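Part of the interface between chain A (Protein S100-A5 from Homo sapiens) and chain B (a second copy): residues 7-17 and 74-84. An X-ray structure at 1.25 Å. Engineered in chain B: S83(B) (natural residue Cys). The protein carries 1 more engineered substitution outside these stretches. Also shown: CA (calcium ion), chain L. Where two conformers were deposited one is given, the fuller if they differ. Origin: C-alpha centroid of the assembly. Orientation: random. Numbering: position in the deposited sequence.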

# COMPACT_ATOMS: atom_id res chain seq x y z
N PRO A 7 5.12 -7.70 -10.48
CA PRO A 7 5.77 -7.53 -9.16
C PRO A 7 4.96 -6.70 -8.19
O PRO A 7 4.96 -6.98 -7.00
CB PRO A 7 7.10 -6.84 -9.50
CG PRO A 7 7.34 -7.14 -10.91
CD PRO A 7 6.01 -7.28 -11.58
N LEU A 8 4.28 -5.67 -8.69
CA LEU A 8 3.45 -4.84 -7.83
C LEU A 8 2.20 -5.58 -7.39
O LEU A 8 1.75 -5.45 -6.24
CB LEU A 8 3.06 -3.57 -8.58
CG LEU A 8 2.16 -2.65 -7.79
CD1 LEU A 8 2.92 -1.98 -6.67
CD2 LEU A 8 1.52 -1.64 -8.74
N GLU A 9 1.61 -6.36 -8.28
CA GLU A 9 0.44 -7.13 -7.91
C GLU A 9 0.78 -8.14 -6.83
O GLU A 9 0.03 -8.30 -5.87
CB GLU A 9 -0.14 -7.80 -9.16
CG GLU A 9 -0.95 -6.81 -9.98
CD GLU A 9 -1.41 -7.34 -11.32
OE1 GLU A 9 -1.05 -8.48 -11.71
OE2 GLU A 9 -2.15 -6.58 -11.99
N LYS A 10 1.90 -8.84 -6.96
CA LYS A 10 2.28 -9.79 -5.93
C LYS A 10 2.51 -9.08 -4.60
O LYS A 10 2.06 -9.54 -3.56
CB LYS A 10 3.49 -10.60 -6.39
CG LYS A 10 3.14 -11.49 -7.58
CD LYS A 10 4.19 -12.56 -7.88
CE LYS A 10 3.57 -13.89 -8.30
NZ LYS A 10 4.50 -15.03 -8.08
N ALA A 11 3.17 -7.92 -4.65
CA ALA A 11 3.36 -7.14 -3.44
C ALA A 11 2.05 -6.83 -2.76
O ALA A 11 1.89 -7.06 -1.56
CB ALA A 11 4.06 -5.83 -3.80
N LEU A 12 1.11 -6.25 -3.49
CA LEU A 12 -0.18 -5.88 -2.90
C LEU A 12 -0.91 -7.11 -2.38
O LEU A 12 -1.63 -7.02 -1.40
CB LEU A 12 -1.04 -5.16 -3.93
CG LEU A 12 -0.51 -3.79 -4.37
CD1 LEU A 12 -1.05 -3.37 -5.67
CD2 LEU A 12 -0.87 -2.76 -3.33
N THR A 13 -0.74 -8.25 -3.02
CA THR A 13 -1.36 -9.48 -2.55
C THR A 13 -0.76 -9.89 -1.21
O THR A 13 -1.47 -10.32 -0.30
CB THR A 13 -1.13 -10.56 -3.60
OG1 THR A 13 -1.80 -10.21 -4.81
CG2 THR A 13 -1.64 -11.88 -3.12
N THR A 14 0.54 -9.75 -1.08
CA THR A 14 1.21 -10.10 0.16
C THR A 14 0.78 -9.18 1.29
O THR A 14 0.61 -9.62 2.42
CB THR A 14 2.71 -10.02 -0.05
OG1 THR A 14 3.07 -11.00 -1.02
CG2 THR A 14 3.43 -10.25 1.26
N MET A 15 0.61 -7.89 1.00
CA MET A 15 0.10 -6.99 2.02
C MET A 15 -1.24 -7.47 2.54
O MET A 15 -1.50 -7.42 3.75
CB MET A 15 -0.05 -5.59 1.45
CG MET A 15 1.28 -4.96 1.09
SD MET A 15 1.07 -3.51 0.06
CE MET A 15 2.27 -3.81 -1.19
N VAL A 16 -2.10 -7.96 1.65
CA VAL A 16 -3.44 -8.38 2.06
C VAL A 16 -3.40 -9.71 2.81
O VAL A 16 -4.05 -9.86 3.85
CB VAL A 16 -4.41 -8.46 0.85
CG1 VAL A 16 -5.75 -9.03 1.31
CG2 VAL A 16 -4.65 -7.12 0.23
N THR A 17 -2.65 -10.70 2.30
CA THR A 17 -2.64 -12.01 2.97
C THR A 17 -1.96 -11.93 4.34
O THR A 17 -2.38 -12.63 5.27
CB THR A 17 -2.02 -13.08 2.08
OG1 THR A 17 -0.64 -12.82 1.85
CG2 THR A 17 -2.71 -13.10 0.73
N GLU B 74 0.07 11.10 -2.47
CA GLU B 74 -1.07 10.96 -3.37
C GLU B 74 -1.11 9.60 -4.04
O GLU B 74 -2.18 8.99 -4.18
CB GLU B 74 -0.97 12.05 -4.44
CG GLU B 74 -1.09 13.45 -3.87
CD GLU B 74 -0.70 14.57 -4.83
OE1 GLU B 74 0.17 14.37 -5.70
OE2 GLU B 74 -1.27 15.67 -4.69
N TYR B 75 0.06 9.09 -4.47
CA TYR B 75 0.14 7.77 -5.09
C TYR B 75 -0.21 6.66 -4.11
O TYR B 75 -0.68 5.60 -4.51
CB TYR B 75 1.56 7.56 -5.66
CG TYR B 75 2.09 6.14 -5.82
CD1 TYR B 75 2.01 5.48 -7.04
CD2 TYR B 75 2.73 5.49 -4.77
CE1 TYR B 75 2.51 4.19 -7.21
CE2 TYR B 75 3.24 4.20 -4.92
CZ TYR B 75 3.14 3.54 -6.15
OH TYR B 75 3.66 2.26 -6.32
N SER B 76 0.01 6.89 -2.83
CA SER B 76 -0.35 5.89 -1.84
C SER B 76 -1.84 5.66 -1.75
O SER B 76 -2.27 4.59 -1.29
CB SER B 76 0.20 6.37 -0.52
OG SER B 76 1.59 6.56 -0.63
N VAL B 77 -2.65 6.64 -2.17
CA VAL B 77 -4.10 6.47 -2.18
C VAL B 77 -4.51 5.51 -3.28
O VAL B 77 -5.48 4.76 -3.13
CB VAL B 77 -4.78 7.84 -2.36
CG1 VAL B 77 -6.27 7.65 -2.50
CG2 VAL B 77 -4.48 8.73 -1.19
N PHE B 78 -3.78 5.51 -4.40
CA PHE B 78 -4.05 4.56 -5.48
C PHE B 78 -3.71 3.14 -5.04
O PHE B 78 -4.51 2.22 -5.24
CB PHE B 78 -3.27 5.01 -6.72
CG PHE B 78 -3.53 4.18 -7.95
CD1 PHE B 78 -4.80 3.90 -8.38
CD2 PHE B 78 -2.48 3.67 -8.69
CE1 PHE B 78 -5.01 3.15 -9.49
CE2 PHE B 78 -2.70 2.92 -9.82
CZ PHE B 78 -3.95 2.67 -10.22
N LEU B 79 -2.54 2.95 -4.44
CA LEU B 79 -2.18 1.64 -3.92
C LEU B 79 -3.25 1.11 -2.97
O LEU B 79 -3.59 -0.08 -3.00
CB LEU B 79 -0.84 1.71 -3.20
CG LEU B 79 0.43 1.99 -4.01
CD1 LEU B 79 1.63 2.03 -3.09
CD2 LEU B 79 0.62 0.95 -5.06
N THR B 80 -3.79 1.98 -2.12
CA THR B 80 -4.85 1.56 -1.22
C THR B 80 -6.11 1.15 -1.98
O THR B 80 -6.77 0.18 -1.60
CB THR B 80 -5.14 2.68 -0.24
OG1 THR B 80 -3.94 3.05 0.44
CG2 THR B 80 -6.10 2.23 0.80
N MET B 81 -6.47 1.86 -3.05
CA MET B 81 -7.61 1.41 -3.84
C MET B 81 -7.38 -0.01 -4.33
O MET B 81 -8.30 -0.83 -4.36
CB MET B 81 -7.83 2.31 -5.05
CG MET B 81 -8.27 3.73 -4.77
SD MET B 81 -7.88 4.81 -6.18
CE MET B 81 -9.01 4.16 -7.38
N LEU B 82 -6.16 -0.31 -4.77
CA LEU B 82 -5.87 -1.63 -5.31
C LEU B 82 -5.87 -2.67 -4.21
O LEU B 82 -6.42 -3.76 -4.39
CB LEU B 82 -4.54 -1.61 -6.05
CG LEU B 82 -4.45 -0.66 -7.23
CD1 LEU B 82 -3.04 -0.33 -7.59
CD2 LEU B 82 -5.14 -1.28 -8.40
N SER B 83 -5.24 -2.37 -3.08
CA SER B 83 -5.27 -3.27 -1.93
C SER B 83 -6.70 -3.56 -1.52
O SER B 83 -7.10 -4.71 -1.35
CB SER B 83 -4.53 -2.65 -0.75
OG SER B 83 -3.16 -2.47 -1.02
N MET B 84 -7.49 -2.50 -1.35
CA MET B 84 -8.86 -2.65 -0.91
C MET B 84 -9.63 -3.55 -1.86
O MET B 84 -10.46 -4.34 -1.44
CB MET B 84 -9.55 -1.28 -0.90
CG MET B 84 -9.40 -0.47 0.36
SD MET B 84 -10.14 -1.18 1.83
CE MET B 84 -11.81 -0.57 1.67
CA CA L . 0.19 16.67 -6.57
O HOH W 1 2.26 16.96 -5.59

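Two helices, one from each copy, cross at 67° with their axes 9.7 Å apart at closest approach. No hydrogen bond joins them, and within each helix the backbone bonds mostly follow the i to i-4 pattern. What is left to meet is mostly apolar, along L8(A), L12(A), M15(A) and V16(A), spaced so that they share one face of the chain A helix.

Along chain B, E74(B) takes no part in the contact: its carboxylate grips the calcium ion with both oxygens, OE1 at 2.5 Å and OE2 at 2.6 Å from CA, with a water and ligands elsewhere in the structure completing the site. One residue on, Y75(B) leaves its helix sideways, but the long ring carries its end inward until OH lies 4.3 Å from CD1 of L8(A), a loose van der Waals contact. A turn later L79(B), also sideways at its CB, brings CD2 to 4.1 Å from CD1 of L8(A) and 4.4 Å from CD2 of L12(A), so one leucine touches two leucines a turn apart. T80(B) points away and turns its hydroxyl to its own helix, OG1 donating to O of S76(B) at 2.9 Å.

L82(B) points toward chain A, and its CB sits 3.9 Å from CD1 of L12(A). S83(B), an engineered residue in place of cysteine, marks the nearest backbone approach: its CA is 5.8 Å from that of L12(A). CD2 of L12(A) comes to 3.3 Å from OG of S83(B) and 3.8 Å from O of L79(B). V16(A) covers the backbone here, its CG2 3.8 Å from O of S83(B). The rule is compact: L12(A), the most covered residue, packs on carbon from L79(B) and L82(B) where the helices come close; the serine beside it is engineered and carries no rule.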